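Local coordinates for DUF7790 domain-containing protein (Leptospira interrogans serogroup Icterohaemorrhagiae serovar copenhageni, PDB 6ULO) that is of unknown function, but carries a domain grouped with the NADP-binding Rossmann folds and is predicted to come from a membrane protein with a transmembrane helix, at residues Asp54-His59 with Asn313-Val318; Asn65-Val70 with Ile220-Asn225; Leu250-Ile255 with Tyr278-Ile283. All coordinates share one frame; numbering follows the deposited sequence.

Contact 1: Asp54-His59 with Asn313-Val318; sequences DLLIPH and NGITVV
Ile-315 at the start of strand 315-318 meets Leu-55 of the 3-10 turn 54-56 and His-59 of the short helix 57-60 that follows it, and apolar packing carries the contact. The delta methyl of Ile-315 does most of the touching. CG1 is anti to the backbone N (chi1 -179°) and chi2 is also extended (166°), which carries CD1 to 4.1 Å from CB of Leu-55 and 3.8 Å from CD2 of His-59. The Ile-315 and His-59 side chains reach toward each other tip to tip. CD2 of Leu-56 adds a looser approach, 4.3 Å from CD1 of Ile-315. Farther along the strand, CG2 of Val-317 comes obliquely to the imidazole, 3.7 Å from CE1 of His-59. Leu-55 also meets the loop before the strand, where its CD2 packs 4.0 Å from CB of Asn-313.

Two methyl groups lie against backbone oxygens. CD1 of Leu-55 is 3.3 Å from O of Asn-313, and CD1 of Ile-315 is 3.6 Å from O of Leu-55. No hydrogen bond joins the two segments. The strand side is anchored by other partners: Asn-313 O accepts from Ser-265 OG, its N donates to Asp-310 OD1, and Gly-314 and Ile-315 both face Asp-310 in a G1 beta bulge, with Gly-314 at a positive phi of 81°. On the helical side, Leu-56 and His-59 also touch Val-280 of the neighbouring strand 277-282. With 269 Å² buried, the contact rests on the fit of Leu-55 and Ile-315, with the His-59 ring at its rim, rather than on directional bonds.

Contact 2: Asn65-Val70 with Ile220-Asn225; sequences NVYVGV and IIYFSN
Strands 66-69 and 220-222 run parallel, their directions 10° apart and axes 4.6 Å at closest, with Tyr-67, Val-68 and Gly-69 paired to Ile-220, Ile-221 and Tyr-222. Four backbone hydrogen bonds zigzag between them: Ile-220 N to Val-66 O (weak), Val-68 N to Ile-220 O, Tyr-222 N to Val-68 O at 2.8 Å, and Val-70 N to Tyr-222 O.

On the face bearing Tyr-67, Ile-220 and Tyr-222, the two tyrosines lie side by side and point the same way. CG of Tyr-67 is anti to its backbone N (chi1 -176°). The ring meets Ile-220 obliquely, CE1 3.7 Å from CG2, and its OH comes 3.2 Å from CB of Tyr-222. That hydroxyl has its polar partner in Asn-75 OD1, on helix 74-82. Gly-69 has no side chain on this face, where the Tyr-67 ring passes close by. The Tyr-222 ring is bounded on two sides: Val-70 O sits at its edge, in plane, 3.3 Å from CE2, while the backbone N of Ser-224 stands 3.4 Å above the plane over the ring centre. Its OH is hydrogen-bonded to Glu-50 OE1 and Gln-74 NE2, and Glu-50 also takes Ser-224 OG through OE2.

On the opposite face, Val-68 and Ile-221 pack alongside each other, CB to CG1 at 4.1 Å. At the strand ends CG2 of Val-70 rests 3.6 Å from C of Phe-223.

Strand 66-69 leads into helix 74-82 and on to its other neighbour, strand 86-91, a beta-alpha-beta unit; with strand order 3-2-1-4-5 through the parallel part, strand 66-69 being the first and 218-222 the fourth, this is the topology of a Rossmann-like fold, consistent with the family assignment.

Contact 3: Leu250-Ile255 with Tyr278-Ile283; sequences LVVRTI and YCVQKI
Arg-253 and Gln-281 cross obliquely on one face of an antiparallel strand pair, the guanidinium and amide planes turned 63° apart. Both terminal nitrogens grip the same oxygen end-on: NH1 lies 2.8 Å and NH2 3.1 Å from Gln-281 OE1, which sits nearly in the guanidinium plane. CG of Arg-253 lies between its backbone N and carbonyl carbon (chi1 65°), 3.6 Å from CB of Cys-279; the chain then bends at chi3. SG of Cys-279 lies at the guanidinium edge and takes a weak bond from NH1. CG1 of Val-251 stands 3.7 Å above one guanidinium face, offset toward the rim. Arg-253 NE pairs with Glu-227, Phe-286 adds a cation-pi contact, and Gln-281 NE2 binds Asn-285.

The other face is less polar. Thr-254 and Tyr-278 lie side by side, CG2 of the threonine 3.6 Å from CD1 of the ring, while their hydroxyls bond to Glu-50 and to the backbone of Arg-52. Leu-250 CD1 packs obliquely at 4.1 Å from Val-280 CB. In the backbone between the two faces, Val-251 pairs with Gln-281 and Arg-253 with Cys-279, each through two hydrogen bonds.

A buried guanidinium is thus bound in several directions, and the Glu-227 carboxylate probably offsets its charge.

In the fold
All three contacts reach one mixed sheet, contacts 2 and 3 with both segments and contact 1 with strand 315-318 alone. Contact 2 lies about 5 Å from the centre of the folded chain, in the parallel part. Contact 3 is about 9 Å away, centre to centre, where strand 249-255 pairs in parallel with 218-222 and antiparallel with 277-282. Contact 1, about 8 Å from contact 3 between centres, sets helix 57-60 against strand 315-318, the parallel neighbour of 277-282. Along the chain, contact 1 uses the first and last segments and encloses the other two, with contact 2 closing before contact 3 opens. Residues from early and late in the chain thus meet beside the sheet, while Glu-50 reaches both contacts 2 and 3.

Contact 1: Asp54-His59 with Asn313-Val318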
ATOM      1  N   ASP A  54     -10.821  -7.793  -2.504  1.00 11.58           N
ATOM      2  CA  ASP A  54     -12.041  -7.328  -3.130  1.00 11.95           C
ATOM      3  C   ASP A  54     -13.124  -6.961  -2.125  1.00 11.10           C
ATOM      4  O   ASP A  54     -14.018  -6.177  -2.461  1.00 12.18           O
ATOM      5  CB  ASP A  54     -12.593  -8.377  -4.108  1.00 12.88           C
ATOM      6  CG  ASP A  54     -12.845  -9.735  -3.467  1.00 13.28           C
ATOM      7  OD1 ASP A  54     -11.884 -10.347  -2.926  1.00 12.19           O
ATOM      8  OD2 ASP A  54     -14.003 -10.197  -3.509  1.00 14.34           O
ATOM      9  N   LEU A  55     -13.067  -7.494  -0.898  1.00 11.96           N
ATOM     10  CA  LEU A  55     -14.042  -7.086   0.113  1.00 12.28           C
ATOM     11  C   LEU A  55     -13.941  -5.602   0.425  1.00 12.11           C
ATOM     12  O   LEU A  55     -14.881  -5.021   0.969  1.00 13.26           O
ATOM     13  CB  LEU A  55     -13.834  -7.879   1.397  1.00 12.23           C
ATOM     14  CG  LEU A  55     -14.095  -9.384   1.249  1.00 13.39           C
ATOM     15  CD1 LEU A  55     -13.655 -10.082   2.547  1.00 15.40           C
ATOM     16  CD2 LEU A  55     -15.572  -9.663   0.955  1.00 14.36           C
ATOM     17  N   LEU A  56     -12.814  -4.970   0.104  1.00 11.41           N
ATOM     18  CA  LEU A  56     -12.633  -3.549   0.378  1.00 12.46           C
ATOM     19  C   LEU A  56     -13.338  -2.662  -0.628  1.00 11.55           C
ATOM     20  O   LEU A  56     -13.530  -1.473  -0.340  1.00 12.71           O
ATOM     21  CB  LEU A  56     -11.145  -3.214   0.336  1.00 13.01           C
ATOM     22  CG  LEU A  56     -10.278  -3.932   1.370  1.00 12.89           C
ATOM     23  CD1 LEU A  56      -8.825  -3.648   1.097  1.00 13.16           C
ATOM     24  CD2 LEU A  56     -10.684  -3.550   2.804  1.00 13.60           C
ATOM     25  N   ILE A  57     -13.667  -3.183  -1.827  1.00 11.79           N
ATOM     26  CA  ILE A  57     -14.160  -2.323  -2.905  1.00 12.45           C
ATOM     27  C   ILE A  57     -15.250  -1.352  -2.471  1.00 13.76           C
ATOM     28  O   ILE A  57     -15.112  -0.157  -2.732  1.00 13.61           O
ATOM     29  CB  ILE A  57     -14.537  -3.150  -4.136  1.00 13.59           C
ATOM     30  CG1 ILE A  57     -13.296  -3.826  -4.732  1.00 13.29           C
ATOM     31  CG2 ILE A  57     -15.245  -2.238  -5.176  1.00 14.89           C
ATOM     32  CD1 ILE A  57     -13.650  -4.875  -5.784  1.00 14.45           C
ATOM     33  N   PRO A  58     -16.335  -1.779  -1.836  1.00 14.31           N
ATOM     34  CA  PRO A  58     -17.405  -0.813  -1.525  1.00 15.60           C
ATOM     35  C   PRO A  58     -16.980   0.240  -0.526  1.00 15.59           C
ATOM     36  O   PRO A  58     -17.589   1.314  -0.501  1.00 17.59           O
ATOM     37  CB  PRO A  58     -18.545  -1.677  -0.968  1.00 16.56           C
ATOM     38  CG  PRO A  58     -17.995  -3.060  -0.796  1.00 17.46           C
ATOM     39  CD  PRO A  58     -16.721  -3.182  -1.575  1.00 13.91           C
ATOM     40  N   HIS A  59     -15.967  -0.046   0.292  1.00 13.74           N
ATOM     41  CA  HIS A  59     -15.454   0.921   1.261  1.00 13.97           C
ATOM     42  C   HIS A  59     -14.497   1.928   0.651  1.00 14.12           C
ATOM     43  O   HIS A  59     -14.549   3.117   0.997  1.00 14.81           O
ATOM     44  CB  HIS A  59     -14.766   0.166   2.390  1.00 13.50           C
ATOM     45  CG  HIS A  59     -15.696  -0.736   3.121  1.00 14.11           C
ATOM     46  ND1 HIS A  59     -16.614  -0.259   4.028  1.00 16.29           N
ATOM     47  CD2 HIS A  59     -15.891  -2.076   3.042  1.00 15.77           C
ATOM     48  CE1 HIS A  59     -17.329  -1.268   4.483  1.00 15.59           C
ATOM     49  NE2 HIS A  59     -16.911  -2.378   3.904  1.00 15.97           N
ATOM     50  N   ASN A 313     -18.359 -12.772   5.767  1.00 14.31           N
ATOM     51  CA  ASN A 313     -17.317 -12.487   4.793  1.00 13.74           C
ATOM     52  C   ASN A 313     -15.990 -12.145   5.448  1.00 13.17           C
ATOM     53  O   ASN A 313     -14.957 -12.115   4.750  1.00 13.39           O
ATOM     54  CB  ASN A 313     -17.787 -11.363   3.865  1.00 14.59           C
ATOM     55  CG  ASN A 313     -19.014 -11.749   3.125  1.00 15.86           C
ATOM     56  OD1 ASN A 313     -18.972 -12.657   2.302  1.00 17.11           O
ATOM     57  ND2 ASN A 313     -20.134 -11.120   3.451  1.00 15.68           N
ATOM     58  N   GLY A 314     -15.976 -11.886   6.753  1.00 13.36           N
ATOM     59  CA  GLY A 314     -14.715 -11.613   7.407  1.00 13.70           C
ATOM     60  C   GLY A 314     -14.201 -10.197   7.246  1.00 13.33           C
ATOM     61  O   GLY A 314     -13.025 -10.002   6.929  1.00 13.35           O
ATOM     62  N   ILE A 315     -15.060  -9.201   7.436  1.00 13.17           N
ATOM     63  CA  ILE A 315     -14.658  -7.806   7.380  1.00 13.10           C
ATOM     64  C   ILE A 315     -15.385  -7.025   8.477  1.00 13.45           C
ATOM     65  O   ILE A 315     -16.568  -7.260   8.747  1.00 13.92           O
ATOM     66  CB  ILE A 315     -14.847  -7.229   5.957  1.00 13.12           C
ATOM     67  CG1 ILE A 315     -14.404  -5.760   5.904  1.00 13.58           C
ATOM     68  CG2 ILE A 315     -16.298  -7.417   5.478  1.00 14.56           C
ATOM     69  CD1 ILE A 315     -14.228  -5.212   4.473  1.00 14.71           C
ATOM     70  N   THR A 316     -14.662  -6.091   9.091  1.00 13.14           N
ATOM     71  CA  THR A 316     -15.139  -5.252  10.187  1.00 13.06           C
ATOM     72  C   THR A 316     -15.000  -3.782   9.801  1.00 13.69           C
ATOM     73  O   THR A 316     -14.047  -3.397   9.109  1.00 13.82           O
ATOM     74  CB  THR A 316     -14.295  -5.567  11.438  1.00 14.45           C
ATOM     75  OG1 THR A 316     -14.668  -6.850  11.951  1.00 15.41           O
ATOM     76  CG2 THR A 316     -14.458  -4.561  12.537  1.00 15.29           C
ATOM     77  N   VAL A 317     -15.972  -2.975  10.228  1.00 14.41           N
ATOM     78  CA  VAL A 317     -15.852  -1.519  10.230  1.00 15.80           C
ATOM     79  C   VAL A 317     -15.708  -1.096  11.677  1.00 16.05           C
ATOM     80  O   VAL A 317     -16.579  -1.396  12.496  1.00 16.87           O
ATOM     81  CB  VAL A 317     -17.093  -0.852   9.620  1.00 17.09           C
ATOM     82  CG1 VAL A 317     -16.979   0.664   9.685  1.00 17.67           C
ATOM     83  CG2 VAL A 317     -17.367  -1.372   8.206  1.00 17.89           C
ATOM     84  N   VAL A 318     -14.636  -0.381  12.006  1.00 15.57           N
ATOM     85  CA  VAL A 318     -14.527   0.210  13.337  1.00 16.70           C
ATOM     86  C   VAL A 318     -15.219   1.565  13.269  1.00 18.34           C
ATOM     87  O   VAL A 318     -14.630   2.558  12.801  1.00 19.46           O
ATOM     88  CB  VAL A 318     -13.087   0.329  13.841  1.00 16.41           C
ATOM     89  CG1 VAL A 318     -13.053   1.068  15.174  1.00 16.92           C
ATOM     90  CG2 VAL A 318     -12.451  -1.050  13.989  1.00 17.74           C
TER

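Contact 2: Asn65-Val70 with Ile220-Asn225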
ATOM      1  N   ASN A  65      -8.151  11.506  -2.956  1.00 13.79           N
ATOM      2  CA  ASN A  65      -7.127  12.074  -2.086  1.00 12.83           C
ATOM      3  C   ASN A  65      -5.835  11.269  -2.143  1.00 11.74           C
ATOM      4  O   ASN A  65      -5.624  10.525  -3.111  1.00 12.20           O
ATOM      5  CB  ASN A  65      -7.660  12.263  -0.664  1.00 14.18           C
ATOM      6  CG  ASN A  65      -8.738  13.344  -0.615  1.00 16.15           C
ATOM      7  OD1 ASN A  65      -8.500  14.478  -1.005  1.00 17.19           O
ATOM      8  ND2 ASN A  65      -9.915  12.989  -0.176  1.00 20.28           N
ATOM      9  N   VAL A  66      -4.943  11.431  -1.168  1.00 11.65           N
ATOM     10  CA  VAL A  66      -3.632  10.783  -1.239  1.00 11.43           C
ATOM     11  C   VAL A  66      -3.708   9.378  -0.648  1.00 11.63           C
ATOM     12  O   VAL A  66      -4.447   9.116   0.311  1.00 13.18           O
ATOM     13  CB  VAL A  66      -2.553  11.671  -0.570  1.00 11.83           C
ATOM     14  CG1 VAL A  66      -1.187  10.989  -0.552  1.00 13.28           C
ATOM     15  CG2 VAL A  66      -2.488  13.010  -1.300  1.00 12.61           C
ATOM     16  N   TYR A  67      -2.914   8.454  -1.185  1.00 10.68           N
ATOM     17  CA  TYR A  67      -2.830   7.089  -0.678  1.00 10.58           C
ATOM     18  C   TYR A  67      -1.480   6.933   0.012  1.00 10.31           C
ATOM     19  O   TYR A  67      -0.461   7.341  -0.563  1.00 10.44           O
ATOM     20  CB  TYR A  67      -2.898   6.115  -1.876  1.00 11.06           C
ATOM     21  CG  TYR A  67      -2.914   4.673  -1.449  1.00  9.87           C
ATOM     22  CD1 TYR A  67      -4.101   3.970  -1.419  1.00 10.54           C
ATOM     23  CD2 TYR A  67      -1.759   4.020  -1.048  1.00 10.36           C
ATOM     24  CE1 TYR A  67      -4.152   2.643  -1.007  1.00 10.20           C
ATOM     25  CE2 TYR A  67      -1.802   2.688  -0.637  1.00 10.46           C
ATOM     26  CZ  TYR A  67      -3.015   2.017  -0.622  1.00 10.00           C
ATOM     27  OH  TYR A  67      -3.086   0.707  -0.209  1.00 11.00           O
ATOM     28  N   VAL A  68      -1.445   6.317   1.211  1.00  9.99           N
ATOM     29  CA  VAL A  68      -0.193   5.931   1.878  1.00  9.60           C
ATOM     30  C   VAL A  68      -0.291   4.456   2.241  1.00  9.89           C
ATOM     31  O   VAL A  68      -1.285   4.048   2.844  1.00 10.57           O
ATOM     32  CB  VAL A  68       0.028   6.746   3.166  1.00 10.12           C
ATOM     33  CG1 VAL A  68       1.321   6.310   3.852  1.00 11.53           C
ATOM     34  CG2 VAL A  68      -0.006   8.246   2.829  1.00 11.48           C
ATOM     35  N   GLY A  69       0.712   3.652   1.896  1.00  9.98           N
ATOM     36  CA  GLY A  69       0.646   2.252   2.298  1.00 10.06           C
ATOM     37  C   GLY A  69       1.982   1.579   2.453  1.00  9.66           C
ATOM     38  O   GLY A  69       2.952   1.893   1.744  1.00 10.09           O
ATOM     39  N   VAL A  70       2.028   0.623   3.391  1.00  9.60           N
ATOM     40  CA  VAL A  70       3.131  -0.316   3.506  1.00  9.90           C
ATOM     41  C   VAL A  70       2.967  -1.404   2.444  1.00 10.16           C
ATOM     42  O   VAL A  70       1.876  -1.606   1.895  1.00 10.69           O
ATOM     43  CB  VAL A  70       3.210  -0.924   4.925  1.00 10.99           C
ATOM     44  CG1 VAL A  70       3.257   0.187   5.987  1.00 12.53           C
ATOM     45  CG2 VAL A  70       2.051  -1.885   5.165  1.00 11.81           C
ATOM     46  N   ILE A 220      -6.568   7.295   2.079  1.00 10.68           N
ATOM     47  CA  ILE A 220      -6.431   5.926   2.567  1.00 11.57           C
ATOM     48  C   ILE A 220      -5.038   5.765   3.144  1.00 10.16           C
ATOM     49  O   ILE A 220      -4.052   6.182   2.518  1.00 10.78           O
ATOM     50  CB  ILE A 220      -6.606   4.893   1.429  1.00 11.73           C
ATOM     51  CG1 ILE A 220      -8.031   4.906   0.860  1.00 14.56           C
ATOM     52  CG2 ILE A 220      -6.241   3.464   1.953  1.00 13.33           C
ATOM     53  CD1 ILE A 220      -8.226   4.008  -0.318  1.00 15.72           C
ATOM     54  N   ILE A 221      -4.945   5.138   4.317  1.00 10.54           N
ATOM     55  CA  ILE A 221      -3.676   4.619   4.801  1.00 10.85           C
ATOM     56  C   ILE A 221      -3.815   3.115   5.013  1.00  9.85           C
ATOM     57  O   ILE A 221      -4.742   2.659   5.700  1.00 11.14           O
ATOM     58  CB  ILE A 221      -3.134   5.386   6.028  1.00 10.81           C
ATOM     59  CG1 ILE A 221      -1.723   4.911   6.348  1.00 11.78           C
ATOM     60  CG2 ILE A 221      -4.076   5.301   7.244  1.00 12.05           C
ATOM     61  CD1 ILE A 221      -0.959   5.868   7.237  1.00 12.75           C
ATOM     62  N   TYR A 222      -2.938   2.335   4.376  1.00 10.15           N
ATOM     63  CA  TYR A 222      -2.986   0.876   4.423  1.00  9.92           C
ATOM     64  C   TYR A 222      -1.827   0.352   5.260  1.00  9.84           C
ATOM     65  O   TYR A 222      -0.659   0.657   4.982  1.00 10.40           O
ATOM     66  CB  TYR A 222      -2.923   0.320   2.992  1.00  9.63           C
ATOM     67  CG  TYR A 222      -2.637  -1.183   2.911  1.00 10.11           C
ATOM     68  CD1 TYR A 222      -3.661  -2.141   3.083  1.00 10.31           C
ATOM     69  CD2 TYR A 222      -1.355  -1.645   2.666  1.00 11.06           C
ATOM     70  CE1 TYR A 222      -3.379  -3.503   2.978  1.00 11.06           C
ATOM     71  CE2 TYR A 222      -1.088  -3.011   2.546  1.00  9.69           C
ATOM     72  CZ  TYR A 222      -2.105  -3.929   2.713  1.00 10.88           C
ATOM     73  OH  TYR A 222      -1.804  -5.256   2.621  1.00 11.97           O
ATOM     74  N   PHE A 223      -2.151  -0.430   6.287  1.00 10.34           N
ATOM     75  CA  PHE A 223      -1.176  -1.006   7.203  1.00 10.36           C
ATOM     76  C   PHE A 223      -0.943  -2.491   7.005  1.00 11.08           C
ATOM     77  O   PHE A 223      -0.153  -3.059   7.747  1.00 11.72           O
ATOM     78  CB  PHE A 223      -1.597  -0.800   8.653  1.00 10.75           C
ATOM     79  CG  PHE A 223      -1.681   0.648   9.065  1.00 11.41           C
ATOM     80  CD1 PHE A 223      -0.612   1.525   8.869  1.00 11.72           C
ATOM     81  CD2 PHE A 223      -2.841   1.146   9.676  1.00 12.30           C
ATOM     82  CE1 PHE A 223      -0.698   2.863   9.303  1.00 13.09           C
ATOM     83  CE2 PHE A 223      -2.919   2.475  10.107  1.00 13.05           C
ATOM     84  CZ  PHE A 223      -1.856   3.317   9.920  1.00 12.41           C
ATOM     85  N   SER A 224      -1.671  -3.161   6.100  1.00 10.57           N
ATOM     86  CA  SER A 224      -1.649  -4.622   6.080  1.00 10.33           C
ATOM     87  C   SER A 224      -1.939  -5.111   7.491  1.00 11.31           C
ATOM     88  O   SER A 224      -2.763  -4.500   8.167  1.00 11.80           O
ATOM     89  CB  SER A 224      -0.337  -5.125   5.455  1.00 11.01           C
ATOM     90  OG  SER A 224      -0.342  -6.546   5.353  1.00 12.84           O
ATOM     91  N   ASN A 225      -1.242  -6.144   7.961  1.00 10.99           N
ATOM     92  CA  ASN A 225      -1.367  -6.560   9.353  1.00 12.14           C
ATOM     93  C   ASN A 225      -0.178  -6.101  10.176  1.00 12.19           C
ATOM     94  O   ASN A 225       0.119  -6.698  11.223  1.00 12.88           O
ATOM     95  CB  ASN A 225      -1.595  -8.079   9.490  1.00 13.14           C
ATOM     96  CG  ASN A 225      -0.362  -8.888   9.182  1.00 14.10           C
ATOM     97  OD1 ASN A 225       0.375  -8.557   8.224  1.00 15.37           O
ATOM     98  ND2 ASN A 225      -0.131  -9.968   9.940  1.00 15.28           N
TER

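Contact 3: Leu250-Ile255 with Tyr278-Ile283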
ATOM      1  N   LEU A 250     -10.042   6.540   5.116  1.00 13.00           N
ATOM      2  CA  LEU A 250     -10.048   5.241   5.796  1.00 13.13           C
ATOM      3  C   LEU A 250      -8.649   4.702   6.063  1.00 12.12           C
ATOM      4  O   LEU A 250      -7.732   4.856   5.237  1.00 12.64           O
ATOM      5  CB  LEU A 250     -10.756   4.161   4.939  1.00 14.15           C
ATOM      6  CG  LEU A 250     -12.246   4.326   4.755  1.00 15.43           C
ATOM      7  CD1 LEU A 250     -12.790   3.169   3.915  1.00 16.14           C
ATOM      8  CD2 LEU A 250     -12.949   4.390   6.114  1.00 16.80           C
ATOM      9  N   VAL A 251      -8.510   4.061   7.221  1.00 11.95           N
ATOM     10  CA  VAL A 251      -7.499   3.040   7.478  1.00 11.65           C
ATOM     11  C   VAL A 251      -7.961   1.734   6.863  1.00 11.02           C
ATOM     12  O   VAL A 251      -9.132   1.360   7.017  1.00 12.08           O
ATOM     13  CB  VAL A 251      -7.326   2.830   8.996  1.00 12.02           C
ATOM     14  CG1 VAL A 251      -6.381   1.668   9.287  1.00 13.22           C
ATOM     15  CG2 VAL A 251      -6.883   4.108   9.721  1.00 13.16           C
ATOM     16  N   VAL A 252      -7.050   1.003   6.236  1.00 10.97           N
ATOM     17  CA  VAL A 252      -7.258  -0.375   5.835  1.00 10.68           C
ATOM     18  C   VAL A 252      -6.222  -1.238   6.547  1.00 10.33           C
ATOM     19  O   VAL A 252      -5.022  -0.949   6.503  1.00 11.12           O
ATOM     20  CB  VAL A 252      -7.112  -0.524   4.312  1.00 11.23           C
ATOM     21  CG1 VAL A 252      -7.224  -2.022   3.908  1.00 12.83           C
ATOM     22  CG2 VAL A 252      -8.101   0.366   3.579  1.00 13.05           C
ATOM     23  N   ARG A 253      -6.673  -2.329   7.181  1.00 10.13           N
ATOM     24  CA  ARG A 253      -5.762  -3.244   7.861  1.00 10.55           C
ATOM     25  C   ARG A 253      -6.331  -4.654   7.754  1.00 10.60           C
ATOM     26  O   ARG A 253      -7.495  -4.866   7.380  1.00 11.24           O
ATOM     27  CB  ARG A 253      -5.582  -2.880   9.356  1.00 11.35           C
ATOM     28  CG  ARG A 253      -6.859  -3.038  10.171  1.00 11.72           C
ATOM     29  CD  ARG A 253      -6.640  -2.928  11.656  1.00 12.44           C
ATOM     30  NE  ARG A 253      -6.160  -1.612  12.078  1.00 12.58           N
ATOM     31  CZ  ARG A 253      -6.929  -0.584  12.425  1.00 12.68           C
ATOM     32  NH1 ARG A 253      -8.250  -0.663  12.352  1.00 13.85           N
ATOM     33  NH2 ARG A 253      -6.363   0.558  12.848  1.00 12.76           N
ATOM     34  N   THR A 254      -5.494  -5.610   8.125  1.00 10.94           N
ATOM     35  CA  THR A 254      -5.944  -6.979   8.337  1.00 11.18           C
ATOM     36  C   THR A 254      -5.461  -7.448   9.703  1.00 11.83           C
ATOM     37  O   THR A 254      -4.522  -6.888  10.290  1.00 11.90           O
ATOM     38  CB  THR A 254      -5.358  -7.912   7.267  1.00 12.15           C
ATOM     39  OG1 THR A 254      -3.936  -7.734   7.185  1.00 12.67           O
ATOM     40  CG2 THR A 254      -5.982  -7.635   5.935  1.00 13.76           C
ATOM     41  N   ILE A 255      -6.139  -8.481  10.218  1.00 12.44           N
ATOM     42  CA  ILE A 255      -5.707  -9.179  11.422  1.00 12.99           C
ATOM     43  C   ILE A 255      -5.785 -10.681  11.185  1.00 12.94           C
ATOM     44  O   ILE A 255      -6.390 -11.165  10.226  1.00 13.54           O
ATOM     45  CB  ILE A 255      -6.490  -8.801  12.698  1.00 14.01           C
ATOM     46  CG1 ILE A 255      -7.978  -9.154  12.556  1.00 14.50           C
ATOM     47  CG2 ILE A 255      -6.164  -7.329  13.129  1.00 14.35           C
ATOM     48  CD1 ILE A 255      -8.689  -9.215  13.933  1.00 16.61           C
ATOM     49  N   TYR A 278     -10.458  -8.668   7.469  1.00 11.69           N
ATOM     50  CA  TYR A 278     -10.189  -7.337   6.928  1.00 11.60           C
ATOM     51  C   TYR A 278     -10.878  -6.304   7.804  1.00 11.79           C
ATOM     52  O   TYR A 278     -11.920  -6.586   8.414  1.00 12.71           O
ATOM     53  CB  TYR A 278     -10.698  -7.272   5.463  1.00 12.60           C
ATOM     54  CG  TYR A 278      -9.894  -8.208   4.604  1.00 12.26           C
ATOM     55  CD1 TYR A 278      -8.855  -7.733   3.802  1.00 12.08           C
ATOM     56  CD2 TYR A 278     -10.129  -9.594   4.622  1.00 12.13           C
ATOM     57  CE1 TYR A 278      -8.075  -8.616   3.068  1.00 11.81           C
ATOM     58  CE2 TYR A 278      -9.347 -10.478   3.903  1.00 12.37           C
ATOM     59  CZ  TYR A 278      -8.326  -9.976   3.119  1.00 11.69           C
ATOM     60  OH  TYR A 278      -7.532 -10.839   2.415  1.00 12.49           O
ATOM     61  N   CYS A 279     -10.351  -5.089   7.831  1.00 12.41           N
ATOM     62  CA  CYS A 279     -10.927  -4.066   8.688  1.00 12.81           C
ATOM     63  C   CYS A 279     -10.702  -2.688   8.071  1.00 12.17           C
ATOM     64  O   CYS A 279      -9.586  -2.355   7.636  1.00 12.65           O
ATOM     65  CB  CYS A 279     -10.292  -4.152  10.071  1.00 14.00           C
ATOM     66  SG  CYS A 279     -10.870  -2.932  11.263  1.00 14.93           S
ATOM     67  N   VAL A 280     -11.761  -1.882   8.045  1.00 12.22           N
ATOM     68  CA  VAL A 280     -11.648  -0.465   7.696  1.00 12.79           C
ATOM     69  C   VAL A 280     -12.102   0.377   8.891  1.00 12.19           C
ATOM     70  O   VAL A 280     -12.854  -0.084   9.758  1.00 14.05           O
ATOM     71  CB  VAL A 280     -12.423  -0.093   6.414  1.00 13.65           C
ATOM     72  CG1 VAL A 280     -11.876  -0.880   5.273  1.00 14.16           C
ATOM     73  CG2 VAL A 280     -13.908  -0.345   6.591  1.00 15.95           C
ATOM     74  N   GLN A 281     -11.651   1.628   8.916  1.00 12.63           N
ATOM     75  CA  GLN A 281     -11.903   2.510  10.049  1.00 13.47           C
ATOM     76  C   GLN A 281     -11.612   3.917   9.574  1.00 13.24           C
ATOM     77  O   GLN A 281     -10.548   4.160   9.003  1.00 13.14           O
ATOM     78  CB  GLN A 281     -10.951   2.159  11.200  1.00 12.55           C
ATOM     79  CG  GLN A 281     -11.001   3.095  12.391  1.00 13.53           C
ATOM     80  CD  GLN A 281     -10.106   2.642  13.534  1.00 13.41           C
ATOM     81  OE1 GLN A 281      -9.178   1.832  13.339  1.00 14.69           O
ATOM     82  NE2 GLN A 281     -10.384   3.155  14.736  1.00 14.85           N
ATOM     83  N   LYS A 282     -12.510   4.857   9.815  1.00 12.69           N
ATOM     84  CA  LYS A 282     -12.168   6.229   9.425  1.00 13.46           C
ATOM     85  C   LYS A 282     -10.889   6.674  10.124  1.00 13.92           C
ATOM     86  O   LYS A 282     -10.690   6.399  11.312  1.00 14.21           O
ATOM     87  CB  LYS A 282     -13.322   7.188   9.747  1.00 14.76           C
ATOM     88  CG  LYS A 282     -14.475   7.125   8.731  1.00 18.81           C
ATOM     89  CD  LYS A 282     -15.571   8.123   9.034  1.00 23.37           C
ATOM     90  CE  LYS A 282     -16.581   8.200   7.895  1.00 26.79           C
ATOM     91  NZ  LYS A 282     -17.694   9.131   8.190  1.00 29.91           N
ATOM     92  N   ILE A 283     -10.005   7.367   9.386  1.00 14.15           N
ATOM     93  CA  ILE A 283      -8.768   7.834  10.026  1.00 13.55           C
ATOM     94  C   ILE A 283      -9.071   8.769  11.192  1.00 14.13           C
ATOM     95  O   ILE A 283      -8.405   8.718  12.233  1.00 13.68           O
ATOM     96  CB  ILE A 283      -7.798   8.481   9.022  1.00 13.55           C
ATOM     97  CG1 ILE A 283      -7.512   7.567   7.846  1.00 14.57           C
ATOM     98  CG2 ILE A 283      -6.498   8.780   9.709  1.00 14.87           C
ATOM     99  CD1 ILE A 283      -6.550   8.160   6.821  1.00 14.16           C
TER